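Long-range contacts in salmonella typhimurium DB7155 bacteriophage DET7 tailspike (Bacteriophage, PDB 2V5I), which binds the O-antigen of its Salmonella host and hydrolyses it, serving as the receptor-binding tailspike of the phage: residues A[215-220]-A[246-251]; A[239-244]-A[272-277]; A[292-297]-A[338-343]; A[315-320]-A[362-367]. All blocks are in the same frame, centred on the assembly; numbering follows the deposited sequence.

Contact 1 of 4, residues A[215-220]-A[246-251]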
loop_
_atom_site.group_PDB
_atom_site.type_symbol
_atom_site.label_atom_id
_atom_site.label_comp_id
_atom_site.label_asym_id
_atom_site.label_seq_id
_atom_site.Cartn_x
_atom_site.Cartn_y
_atom_site.Cartn_z
ATOM N N ASN A 215 -6.801 -11.932 20.638
ATOM C CA ASN A 215 -5.835 -11.105 21.373
ATOM C C ASN A 215 -5.030 -10.256 20.389
ATOM O O ASN A 215 -4.475 -10.794 19.408
ATOM C CB ASN A 215 -4.841 -12.020 22.149
ATOM C CG ASN A 215 -5.524 -12.815 23.272
ATOM O OD1 ASN A 215 -6.461 -12.324 23.903
ATOM N ND2 ASN A 215 -5.068 -14.036 23.509
ATOM N N TYR A 216 -4.999 -8.943 20.663
ATOM C CA TYR A 216 -4.371 -7.995 19.757
ATOM C C TYR A 216 -3.538 -6.958 20.444
ATOM O O TYR A 216 -3.802 -6.598 21.603
ATOM C CB TYR A 216 -5.430 -7.139 19.040
ATOM C CG TYR A 216 -6.322 -7.777 18.032
ATOM C CD1 TYR A 216 -7.477 -8.401 18.441
ATOM C CD2 TYR A 216 -5.990 -7.756 16.706
ATOM C CE1 TYR A 216 -8.370 -8.995 17.479
ATOM C CE2 TYR A 216 -6.864 -8.366 15.728
ATOM C CZ TYR A 216 -8.032 -8.966 16.173
ATOM O OH TYR A 216 -8.885 -9.530 15.206
ATOM N N VAL A 217 -2.607 -6.386 19.652
ATOM C CA VAL A 217 -1.915 -5.126 19.934
ATOM C C VAL A 217 -2.289 -4.224 18.761
ATOM O O VAL A 217 -2.146 -4.613 17.598
ATOM C CB VAL A 217 -0.376 -5.269 20.096
ATOM C CG1 VAL A 217 0.184 -3.955 20.537
ATOM C CG2 VAL A 217 -0.064 -6.416 21.117
ATOM N N ILE A 218 -2.960 -3.101 19.088
ATOM C CA ILE A 218 -3.492 -2.162 18.087
ATOM C C ILE A 218 -2.920 -0.752 18.355
ATOM O O ILE A 218 -3.136 -0.199 19.433
ATOM C CB ILE A 218 -4.988 -2.160 17.976
ATOM C CG1 ILE A 218 -5.502 -3.585 17.740
ATOM C CG2 ILE A 218 -5.427 -1.312 16.782
ATOM C CD1 ILE A 218 -7.061 -3.659 17.861
ATOM N N GLY A 219 -2.213 -0.208 17.400
ATOM C CA GLY A 219 -1.654 1.110 17.512
ATOM C C GLY A 219 -0.482 1.227 18.480
ATOM O O GLY A 219 -0.099 0.254 19.133
ATOM N N GLY A 220 0.115 2.392 18.482
ATOM C CA GLY A 220 1.119 2.708 19.486
ATOM C C GLY A 220 2.490 2.115 19.166
ATOM O O GLY A 220 2.756 1.751 18.031
ATOM N N ILE A 246 -2.006 -4.780 14.586
ATOM C CA ILE A 246 -2.454 -3.818 13.560
ATOM C C ILE A 246 -2.006 -2.418 13.978
ATOM O O ILE A 246 -2.349 -1.946 15.044
ATOM C CB ILE A 246 -3.995 -3.813 13.415
ATOM C CG1 ILE A 246 -4.550 -5.212 13.161
ATOM C CG2 ILE A 246 -4.401 -2.953 12.227
ATOM C CD1 ILE A 246 -6.067 -5.298 13.385
ATOM N N GLY A 247 -1.225 -1.761 13.134
ATOM C CA GLY A 247 -0.861 -0.381 13.401
ATOM C C GLY A 247 0.180 -0.108 14.470
ATOM O O GLY A 247 0.206 0.996 15.044
ATOM N N VAL A 248 1.072 -1.073 14.714
ATOM C CA VAL A 248 2.032 -0.944 15.837
ATOM C C VAL A 248 3.454 -0.681 15.317
ATOM O O VAL A 248 3.839 -1.209 14.290
ATOM C CB VAL A 248 2.053 -2.264 16.662
ATOM C CG1 VAL A 248 2.924 -2.158 17.883
ATOM C CG2 VAL A 248 0.639 -2.664 17.078
ATOM N N THR A 249 4.272 0.048 16.087
ATOM C CA THR A 249 5.681 0.203 15.749
ATOM C C THR A 249 6.506 -0.356 16.892
ATOM O O THR A 249 6.179 -0.145 18.062
ATOM C CB THR A 249 6.032 1.697 15.561
ATOM O OG1 THR A 249 5.281 2.239 14.463
ATOM C CG2 THR A 249 7.543 1.900 15.337
ATOM N N SER A 250 7.580 -1.094 16.547
ATOM C CA SER A 250 8.660 -1.457 17.457
ATOM C C SER A 250 9.960 -0.856 17.002
ATOM O O SER A 250 10.293 -0.939 15.847
ATOM C CB SER A 250 8.837 -2.987 17.534
ATOM O OG SER A 250 10.083 -3.412 18.112
ATOM N N TRP A 251 10.698 -0.271 17.944
ATOM C CA TRP A 251 12.031 0.320 17.671
ATOM C C TRP A 251 13.093 -0.273 18.634
ATOM O O TRP A 251 12.887 -0.363 19.876
ATOM C CB TRP A 251 11.993 1.818 17.881
ATOM C CG TRP A 251 13.308 2.570 17.652
ATOM C CD1 TRP A 251 14.012 2.724 16.503
ATOM C CD2 TRP A 251 13.997 3.309 18.653
ATOM N NE1 TRP A 251 15.116 3.523 16.718
ATOM C CE2 TRP A 251 15.105 3.919 18.034
ATOM C CE3 TRP A 251 13.735 3.563 19.993
ATOM C CZ2 TRP A 251 15.988 4.749 18.746
ATOM C CZ3 TRP A 251 14.606 4.383 20.707
ATOM C CH2 TRP A 251 15.705 4.992 20.056
HETATM O O HOH W 1 2.676 2.990 15.481
#
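V248 supplies one bump of this contact. Its CG2 methyl drops into a shallow hollow on 215-220. The walls of the hollow are V217 CG1 and the carbonyl oxygens of V217 and G219. The methyl lies 3.7 Å from V217 CG1, and the V248 CG2 to V217 O distance is 3.4 Å. The two valine side chains cross at about a right angle. V248 CG1 is anti to its own backbone N (chi1 -175°), which leaves CG2 beside that N and facing the hollow.

The other bump is the CD1 methyl of I246, the residue with the most surface buried here. It meets the Y216 ring obliquely, with CD1 3.9 Å from Y216 CE2. I218 and I246 pair in parallel and put their side chains on the same face.

Three backbone bonds run alongside these side chains. I246 N donates to V217 O, and G219 N donates to I246 O at 2.9 Å. Past the corner at G219, T249 N donates to G220 O. G219 has no side chain, and its CA comes 3.1 Å from G247 O. A water bridges the two segments beside the corner. It donates to G220 O and G247 O and accepts from T249 OG1.

The contact joins successive coils of the beta-helix. Strand 187-196 flanks 215-220, and strands 276-278 and 280-283 flank 246-251. V217 packs on strand 202-205 and V248 on F258 of strand 258-260, which belong to another sheet of the beta-helix. Y216 OH bonds to N242, and Y216 also packs on R221 of the third subunit.

Contact 2 of 4, residues A[239-244]-A[272-277]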
loop_
_atom_site.group_PDB
_atom_site.type_symbol
_atom_site.label_atom_id
_atom_site.label_comp_id
_atom_site.label_asym_id
_atom_site.label_seq_id
_atom_site.Cartn_x
_atom_site.Cartn_y
_atom_site.Cartn_z
ATOM N N GLU A 239 -10.334 -19.298 11.276
ATOM C CA GLU A 239 -10.518 -18.874 9.921
ATOM C C GLU A 239 -10.821 -17.374 9.840
ATOM O O GLU A 239 -10.463 -16.718 8.842
ATOM C CB GLU A 239 -11.618 -19.675 9.236
ATOM C CG GLU A 239 -11.128 -21.038 8.744
ATOM C CD GLU A 239 -11.539 -22.154 9.643
ATOM O OE1 GLU A 239 -12.147 -21.873 10.710
ATOM O OE2 GLU A 239 -11.250 -23.324 9.277
ATOM N N SER A 240 -11.333 -16.796 10.922
ATOM C CA SER A 240 -11.620 -15.337 10.905
ATOM C C SER A 240 -10.366 -14.449 11.029
ATOM O O SER A 240 -10.448 -13.228 10.902
ATOM C CB SER A 240 -12.599 -14.970 12.018
ATOM O OG SER A 240 -11.969 -15.148 13.279
ATOM N N HIS A 241 -9.213 -15.052 11.294
ATOM C CA HIS A 241 -7.960 -14.302 11.581
ATOM C C HIS A 241 -8.150 -13.265 12.687
ATOM O O HIS A 241 -7.723 -12.115 12.562
ATOM C CB HIS A 241 -7.376 -13.717 10.282
ATOM C CG HIS A 241 -6.827 -14.775 9.384
ATOM N ND1 HIS A 241 -7.654 -15.670 8.722
ATOM C CD2 HIS A 241 -5.560 -15.130 9.094
ATOM C CE1 HIS A 241 -6.901 -16.543 8.069
ATOM N NE2 HIS A 241 -5.630 -16.219 8.252
ATOM N N ASN A 242 -8.776 -13.704 13.777
ATOM C CA ASN A 242 -9.125 -12.813 14.882
ATOM C C ASN A 242 -8.026 -12.783 15.933
ATOM O O ASN A 242 -8.062 -13.488 16.900
ATOM C CB ASN A 242 -10.448 -13.257 15.508
ATOM C CG ASN A 242 -11.065 -12.236 16.439
ATOM O OD1 ASN A 242 -10.638 -11.078 16.570
ATOM N ND2 ASN A 242 -12.113 -12.679 17.084
ATOM N N GLY A 243 -6.989 -12.040 15.653
ATOM C CA GLY A 243 -5.853 -11.873 16.577
ATOM C C GLY A 243 -4.678 -11.261 15.827
ATOM O O GLY A 243 -4.646 -11.301 14.609
ATOM N N GLY A 244 -3.695 -10.746 16.562
ATOM C CA GLY A 244 -2.452 -10.219 15.954
ATOM C C GLY A 244 -2.127 -8.812 16.282
ATOM O O GLY A 244 -2.378 -8.339 17.408
ATOM N N ASN A 272 1.702 -20.704 16.506
ATOM C CA ASN A 272 0.576 -19.796 16.310
ATOM C C ASN A 272 0.067 -19.972 14.872
ATOM O O ASN A 272 0.847 -20.218 13.959
ATOM C CB ASN A 272 1.011 -18.361 16.501
ATOM C CG ASN A 272 1.607 -18.144 17.855
ATOM O OD1 ASN A 272 0.893 -17.891 18.808
ATOM N ND2 ASN A 272 2.934 -18.312 17.944
ATOM N N TYR A 273 -1.217 -19.670 14.684
ATOM C CA TYR A 273 -1.868 -19.821 13.385
ATOM C C TYR A 273 -2.861 -18.656 13.168
ATOM O O TYR A 273 -3.450 -18.209 14.131
ATOM C CB TYR A 273 -2.675 -21.103 13.363
ATOM C CG TYR A 273 -1.866 -22.402 13.363
ATOM C CD1 TYR A 273 -1.438 -22.947 14.548
ATOM C CD2 TYR A 273 -1.585 -23.031 12.183
ATOM C CE1 TYR A 273 -0.679 -24.166 14.555
ATOM C CE2 TYR A 273 -0.846 -24.195 12.157
ATOM C CZ TYR A 273 -0.435 -24.763 13.368
ATOM O OH TYR A 273 0.311 -25.914 13.318
ATOM N N ASN A 274 -2.996 -18.215 11.910
ATOM C CA ASN A 274 -4.140 -17.369 11.526
ATOM C C ASN A 274 -4.171 -16.064 12.292
ATOM O O ASN A 274 -5.254 -15.597 12.697
ATOM C CB ASN A 274 -5.445 -18.144 11.778
ATOM C CG ASN A 274 -5.617 -19.358 10.873
ATOM O OD1 ASN A 274 -5.520 -19.278 9.619
ATOM N ND2 ASN A 274 -5.964 -20.509 11.507
ATOM N N LEU A 275 -3.022 -15.409 12.410
ATOM C CA LEU A 275 -2.929 -14.102 13.077
ATOM C C LEU A 275 -2.712 -13.027 12.005
ATOM O O LEU A 275 -2.226 -13.334 10.912
ATOM C CB LEU A 275 -1.748 -14.049 14.093
ATOM C CG LEU A 275 -1.936 -15.036 15.284
ATOM C CD1 LEU A 275 -0.697 -14.838 16.157
ATOM C CD2 LEU A 275 -3.202 -14.760 16.055
ATOM N N GLN A 276 -3.130 -11.799 12.304
ATOM C CA GLN A 276 -2.808 -10.644 11.448
ATOM C C GLN A 276 -1.523 -9.958 11.798
ATOM O O GLN A 276 -1.202 -9.789 12.986
ATOM C CB GLN A 276 -3.932 -9.611 11.620
ATOM C CG GLN A 276 -5.295 -10.093 11.165
ATOM C CD GLN A 276 -6.300 -9.001 11.347
ATOM O OE1 GLN A 276 -6.158 -7.962 10.684
ATOM N NE2 GLN A 276 -7.273 -9.176 12.253
ATOM N N PHE A 277 -0.793 -9.503 10.774
ATOM C CA PHE A 277 0.363 -8.631 10.940
ATOM C C PHE A 277 0.209 -7.580 9.854
ATOM O O PHE A 277 0.500 -7.862 8.672
ATOM C CB PHE A 277 1.681 -9.397 10.846
ATOM C CG PHE A 277 1.841 -10.363 11.956
ATOM C CD1 PHE A 277 2.363 -9.941 13.159
ATOM C CD2 PHE A 277 1.437 -11.701 11.818
ATOM C CE1 PHE A 277 2.441 -10.855 14.237
ATOM C CE2 PHE A 277 1.495 -12.558 12.896
ATOM C CZ PHE A 277 1.985 -12.120 14.092
#
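H241 O is gripped by two N-H groups. Q276 NE2 comes from across the contact at 3.0 Å, nearly along the C=O axis. G243 N adds a weak bond from within its own loop, with N242 at the centre of an inverse gamma turn. Q276 CG is anti to its own carbonyl carbon (chi1 -63°), which sets CG 3.5 Å from H241 O. The extended chain then brings NE2 to the same oxygen. The other end of the amide, OE1, accepts from R278 NE.

A second, straighter bond ties the backbones. Q276 N donates to G243 O at 2.8 Å, with an N-H...O angle of 177°. Next to it the CA of G244 points a C-H at Q276 O. L275 CD2 lies 3.8 Å from G243 C.

The H241 imidazole covers N274. N274 CB sits over one ring face, 4.1 Å from the ring centroid and offset toward the rim. The ring and the N274 amide planes are steeply inclined, 77° apart. H241 ND1 donates in the ring plane to E239 O at 3.0 Å, and NE2 bonds to N321 O. These two bonds fix the ring's rotation. The N274 amide is held by N236, and more weakly by N321.

R221 of the third subunit bonds to S240 O and packs on N242 and Q276. H241 and N274 both have left-handed backbone angles, and their CA atoms lie 4.9 Å apart. A left-handed residue at the same place in two successive coils, followed by the parallel pairing of G244 with Q276, is consistent with the stacked coils of a parallel beta-helix.

Contact 3 of 4, residues A[292-297]-A[338-343]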
loop_
_atom_site.group_PDB
_atom_site.type_symbol
_atom_site.label_atom_id
_atom_site.label_comp_id
_atom_site.label_asym_id
_atom_site.label_seq_id
_atom_site.Cartn_x
_atom_site.Cartn_y
_atom_site.Cartn_z
ATOM N N LEU A 292 8.033 -14.590 11.828
ATOM C CA LEU A 292 6.742 -15.246 11.727
ATOM C C LEU A 292 6.731 -16.756 11.466
ATOM O O LEU A 292 5.698 -17.335 11.127
ATOM C CB LEU A 292 5.832 -14.523 10.710
ATOM C CG LEU A 292 5.767 -12.985 10.846
ATOM C CD1 LEU A 292 4.848 -12.397 9.802
ATOM C CD2 LEU A 292 5.356 -12.579 12.228
ATOM N N GLY A 293 7.872 -17.368 11.650
ATOM C CA GLY A 293 7.993 -18.794 11.485
ATOM C C GLY A 293 7.338 -19.585 12.587
ATOM O O GLY A 293 7.073 -19.073 13.647
ATOM N N SER A 294 7.151 -20.888 12.360
ATOM C CA SER A 294 6.530 -21.762 13.327
ATOM C C SER A 294 7.489 -22.833 13.874
ATOM O O SER A 294 7.332 -23.288 15.002
ATOM C CB SER A 294 5.399 -22.500 12.629
ATOM O OG SER A 294 4.338 -21.618 12.263
ATOM N N ASP A 295 8.416 -23.291 13.038
ATOM C CA ASP A 295 9.321 -24.344 13.410
ATOM C C ASP A 295 10.743 -23.826 13.636
ATOM O O ASP A 295 11.253 -23.069 12.810
ATOM C CB ASP A 295 9.286 -25.494 12.356
ATOM C CG ASP A 295 8.025 -26.302 12.365
ATOM O OD1 ASP A 295 7.493 -26.681 13.446
ATOM O OD2 ASP A 295 7.493 -26.570 11.222
ATOM N N PRO A 296 11.403 -24.258 14.713
ATOM C CA PRO A 296 12.744 -23.718 14.995
ATOM C C PRO A 296 13.837 -24.282 14.106
ATOM O O PRO A 296 13.798 -25.474 13.729
ATOM C CB PRO A 296 13.022 -24.166 16.419
ATOM C CG PRO A 296 12.226 -25.332 16.612
ATOM C CD PRO A 296 10.991 -25.249 15.717
ATOM N N GLY A 297 14.812 -23.437 13.829
ATOM C CA GLY A 297 15.913 -23.802 12.952
ATOM C C GLY A 297 16.717 -24.977 13.479
ATOM O O GLY A 297 17.031 -25.888 12.721
ATOM N N GLY A 338 11.206 -12.665 8.380
ATOM C CA GLY A 338 11.501 -14.079 8.505
ATOM C C GLY A 338 10.214 -14.850 8.565
ATOM O O GLY A 338 9.293 -14.484 9.273
ATOM N N MET A 339 10.079 -15.881 7.737
ATOM C CA MET A 339 8.910 -16.730 7.855
ATOM C C MET A 339 9.192 -18.140 7.384
ATOM O O MET A 339 10.252 -18.422 6.821
ATOM C CB MET A 339 7.739 -16.157 7.098
ATOM C CG MET A 339 8.041 -15.777 5.749
ATOM S SD MET A 339 6.512 -15.317 4.817
ATOM C CE MET A 339 5.943 -13.925 5.679
ATOM N N ASP A 340 8.280 -19.027 7.734
ATOM C CA ASP A 340 8.273 -20.413 7.208
ATOM C C ASP A 340 6.833 -20.865 6.984
ATOM O O ASP A 340 5.880 -20.084 7.251
ATOM C CB ASP A 340 9.083 -21.389 8.080
ATOM C CG ASP A 340 8.351 -21.902 9.350
ATOM O OD1 ASP A 340 7.185 -21.553 9.568
ATOM O OD2 ASP A 340 9.035 -22.652 10.156
ATOM N N GLY A 341 6.641 -22.056 6.432
ATOM C CA GLY A 341 5.344 -22.643 6.304
ATOM C C GLY A 341 4.925 -22.886 4.884
ATOM O O GLY A 341 5.646 -22.545 3.957
ATOM N N SER A 342 3.791 -23.538 4.729
ATOM C CA SER A 342 3.193 -23.828 3.421
ATOM C C SER A 342 1.888 -23.077 3.214
ATOM O O SER A 342 1.159 -22.758 4.167
ATOM C CB SER A 342 3.003 -25.325 3.231
ATOM O OG SER A 342 1.972 -25.891 4.051
ATOM N N GLY A 343 1.561 -22.819 1.940
ATOM C CA GLY A 343 0.330 -22.159 1.628
ATOM C C GLY A 343 0.413 -20.684 1.896
ATOM O O GLY A 343 1.440 -20.153 2.345
HETATM O O HOH W 2 4.883 -17.229 8.338
HETATM O O HOH W 3 6.247 -24.580 9.656
#
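The D340 carboxylate lies against the backbone of 293-295. S294 N approaches from above its plane and donates to OD1 at 2.9 Å, 40° out of the plane. D295 N takes the syn lone pair of OD2 at 3.0 Å. The CA of G293 lies near OD1, at 3.5 Å. D340 CG sits between its own backbone N and carbonyl carbon (chi1 80°), which swings the group toward the loop. OD2 also accepts from H316 ND1.

Nearer the start of both segments, L292 N donates to G338 O at 2.9 Å. L292 CB meets M339 CB in a loose apolar touch. Between these two ends a water donates to L292 O and D340 O. A second water donates to D295 OD2 and, weakly, to D340 OD1.

The contact thus clamps the loop after strand 290-291 onto strand 335-342, which pairs with 290-291 in the beta-helix. D340 N is buried and has no partner in the model. D295 OD2 comes within 4.3 Å of D340 OD2. R271 and R304 form salt bridges to D295, and their positive charges would be expected to offset the repulsion between the two carboxylates.

Contact 4 of 4, residues A[315-320]-A[362-367]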
loop_
_atom_site.group_PDB
_atom_site.type_symbol
_atom_site.label_atom_id
_atom_site.label_comp_id
_atom_site.label_asym_id
_atom_site.label_seq_id
_atom_site.Cartn_x
_atom_site.Cartn_y
_atom_site.Cartn_z
ATOM N N PHE A 315 8.750 -30.302 8.869
ATOM C CA PHE A 315 9.230 -29.096 9.497
ATOM C C PHE A 315 9.381 -27.985 8.431
ATOM O O PHE A 315 9.813 -28.235 7.298
ATOM C CB PHE A 315 10.546 -29.286 10.254
ATOM C CG PHE A 315 10.406 -30.076 11.540
ATOM C CD1 PHE A 315 9.440 -29.754 12.477
ATOM C CD2 PHE A 315 11.283 -31.104 11.830
ATOM C CE1 PHE A 315 9.322 -30.442 13.680
ATOM C CE2 PHE A 315 11.168 -31.830 13.069
ATOM C CZ PHE A 315 10.220 -31.498 13.967
ATOM N N HIS A 316 8.901 -26.800 8.816
ATOM C CA HIS A 316 8.900 -25.605 7.986
ATOM C C HIS A 316 7.746 -25.592 6.958
ATOM O O HIS A 316 7.708 -24.717 6.104
ATOM C CB HIS A 316 10.262 -25.307 7.352
ATOM C CG HIS A 316 11.352 -25.113 8.362
ATOM N ND1 HIS A 316 11.316 -24.139 9.333
ATOM C CD2 HIS A 316 12.509 -25.787 8.543
ATOM C CE1 HIS A 316 12.417 -24.221 10.068
ATOM N NE2 HIS A 316 13.161 -25.219 9.608
ATOM N N GLN A 317 6.833 -26.555 7.058
ATOM C CA GLN A 317 5.702 -26.661 6.110
ATOM C C GLN A 317 4.305 -26.523 6.776
ATOM O O GLN A 317 3.307 -26.897 6.176
ATOM C CB GLN A 317 5.813 -27.948 5.262
ATOM C CG GLN A 317 7.122 -27.988 4.516
ATOM C CD GLN A 317 7.158 -29.008 3.416
ATOM O OE1 GLN A 317 6.127 -29.397 2.878
ATOM N NE2 GLN A 317 8.365 -29.452 3.075
ATOM N N LEU A 318 4.219 -26.016 8.002
ATOM C CA LEU A 318 2.908 -25.835 8.627
ATOM C C LEU A 318 2.053 -24.817 7.886
ATOM O O LEU A 318 2.584 -23.823 7.375
ATOM C CB LEU A 318 3.017 -25.439 10.084
ATOM C CG LEU A 318 3.499 -26.550 11.043
ATOM C CD1 LEU A 318 3.849 -25.894 12.391
ATOM C CD2 LEU A 318 2.510 -27.677 11.215
ATOM N N PRO A 319 0.740 -25.067 7.834
ATOM C CA PRO A 319 -0.203 -24.074 7.233
ATOM C C PRO A 319 -0.550 -22.948 8.194
ATOM O O PRO A 319 -1.679 -22.818 8.686
ATOM C CB PRO A 319 -1.401 -24.946 6.898
ATOM C CG PRO A 319 -1.436 -25.898 7.996
ATOM C CD PRO A 319 0.012 -26.263 8.288
ATOM N N ASN A 320 0.469 -22.137 8.517
ATOM C CA ASN A 320 0.321 -21.128 9.548
ATOM C C ASN A 320 -0.636 -20.044 9.173
ATOM O O ASN A 320 -1.293 -19.471 10.031
ATOM C CB ASN A 320 1.672 -20.641 10.103
ATOM C CG ASN A 320 2.739 -20.426 9.035
ATOM O OD1 ASN A 320 2.441 -20.163 7.892
ATOM N ND2 ASN A 320 4.015 -20.564 9.427
ATOM N N HIS A 362 11.447 -19.485 4.438
ATOM C CA HIS A 362 11.581 -20.923 4.328
ATOM C C HIS A 362 10.196 -21.502 4.119
ATOM O O HIS A 362 9.608 -22.186 4.988
ATOM C CB HIS A 362 12.256 -21.483 5.587
ATOM C CG HIS A 362 12.749 -22.876 5.409
ATOM N ND1 HIS A 362 13.853 -23.351 6.078
ATOM C CD2 HIS A 362 12.295 -23.898 4.647
ATOM C CE1 HIS A 362 14.057 -24.605 5.725
ATOM N NE2 HIS A 362 13.139 -24.961 4.853
ATOM N N THR A 363 9.653 -21.206 2.927
ATOM C CA THR A 363 8.257 -21.371 2.625
ATOM C C THR A 363 8.074 -22.176 1.359
ATOM O O THR A 363 8.983 -22.251 0.511
ATOM C CB THR A 363 7.545 -20.027 2.440
ATOM O OG1 THR A 363 8.242 -19.272 1.424
ATOM C CG2 THR A 363 7.585 -19.248 3.748
ATOM N N TYR A 364 6.900 -22.784 1.293
ATOM C CA TYR A 364 6.467 -23.689 0.227
ATOM C C TYR A 364 5.077 -23.351 -0.211
ATOM O O TYR A 364 4.194 -23.197 0.619
ATOM C CB TYR A 364 6.478 -25.143 0.752
ATOM C CG TYR A 364 7.813 -25.533 1.308
ATOM C CD1 TYR A 364 8.177 -25.162 2.599
ATOM C CD2 TYR A 364 8.722 -26.228 0.547
ATOM C CE1 TYR A 364 9.401 -25.457 3.105
ATOM C CE2 TYR A 364 9.979 -26.520 1.060
ATOM C CZ TYR A 364 10.293 -26.162 2.346
ATOM O OH TYR A 364 11.526 -26.476 2.868
ATOM N N ASN A 365 4.838 -23.266 -1.526
ATOM C CA ASN A 365 3.495 -22.982 -2.068
ATOM C C ASN A 365 2.850 -21.719 -1.507
ATOM O O ASN A 365 1.625 -21.683 -1.191
ATOM C CB ASN A 365 2.547 -24.169 -1.853
ATOM C CG ASN A 365 1.231 -24.051 -2.678
ATOM O OD1 ASN A 365 1.269 -23.767 -3.882
ATOM N ND2 ASN A 365 0.092 -24.319 -2.039
ATOM N N ARG A 366 3.708 -20.690 -1.385
ATOM C CA ARG A 366 3.253 -19.375 -0.912
ATOM C C ARG A 366 3.404 -18.348 -2.012
ATOM O O ARG A 366 4.290 -18.443 -2.834
ATOM C CB ARG A 366 4.107 -18.942 0.287
ATOM C CG ARG A 366 3.651 -17.657 1.009
ATOM C CD ARG A 366 4.150 -17.581 2.466
ATOM N NE ARG A 366 3.521 -18.647 3.306
ATOM C CZ ARG A 366 3.776 -18.922 4.555
ATOM N NH1 ARG A 366 4.612 -18.194 5.226
ATOM N NH2 ARG A 366 3.114 -19.931 5.118
ATOM N N VAL A 367 2.509 -17.364 -2.002
ATOM C CA VAL A 367 2.508 -16.256 -2.984
ATOM C C VAL A 367 2.922 -14.968 -2.289
ATOM O O VAL A 367 2.346 -14.605 -1.301
ATOM C CB VAL A 367 1.124 -16.056 -3.645
ATOM C CG1 VAL A 367 1.213 -14.937 -4.719
ATOM C CG2 VAL A 367 0.645 -17.342 -4.290
HETATM O O HOH W 4 10.763 -28.942 4.746
#
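The H316 imidazole overlaps the H362 ring in an offset stack. The centroids are 4.1 Å apart and the planes differ by 21°. The closest atoms are H316 CD2 and H362 CE1, at 3.4 Å. H316 CB also lies over the H362 face, 3.8 Å from the ring centroid. The polar partner of the H316 ring is D340.

Beside this pair, Q317 covers one face of the Y364 ring. The amide stacks on the ring with the planes 26° apart. Q317 NE2 sits over the ring centre, and CG lies nearer the rim, 3.6 Å from Y364 CD1. H316 O comes to the ring edge, 3.5 Å from Y364 CE1. The Y364 hydroxyl and H362 NE2 share a hydrogen bond of 3.0 Å. A water donates to F315 O, accepts from Q317 NE2 and bonds to Y364 OH. It ties the loop to the tip of the tyrosine.

Deeper in, R366 NH2 donates to N320 OD1 at 2.9 Å, in the plane of that carbonyl. N320 CG lies between its own N and carbonyl carbon (chi1 42°), which carries the amide toward R366 although CB itself does not head that way. N320 ND2 bonds to D340 O and S294 OG, so both ends of the amide are tied. R366 NE is taken by G343 O.

The loop before strand 323-330 is therefore laid over the end of strand 357-364 and the turn that follows. Strand 335-342 runs beside 357-364, and H362 touches D340 there. R366 also packs on V346 of strand 345-352. N365 and V367 pack on I402 of the third subunit.

Contacts 1 and 2 interleave along the chain, as do 3 and 4, and the first pair closes before the second opens. Centres of contacts 1 and 2 are 14 Å apart, and they touch where N215 O and G244 N lie 3.0 Å apart, a probable hydrogen bond. Contact 2 reaches contact 3 by apolar packing of F277 CZ on L292 CD2 at 3.9 Å. It meets contact 4 through a probable hydrogen bond from N274 N to N320 O, 2.8 Å. Contacts 3 and 4 are nearly one unit, with centres 6 Å apart; S342 OG and Q317 O are 2.7 Å apart. Contact 1 stays clear of contact 3, the nearest atoms being about 11 Å apart.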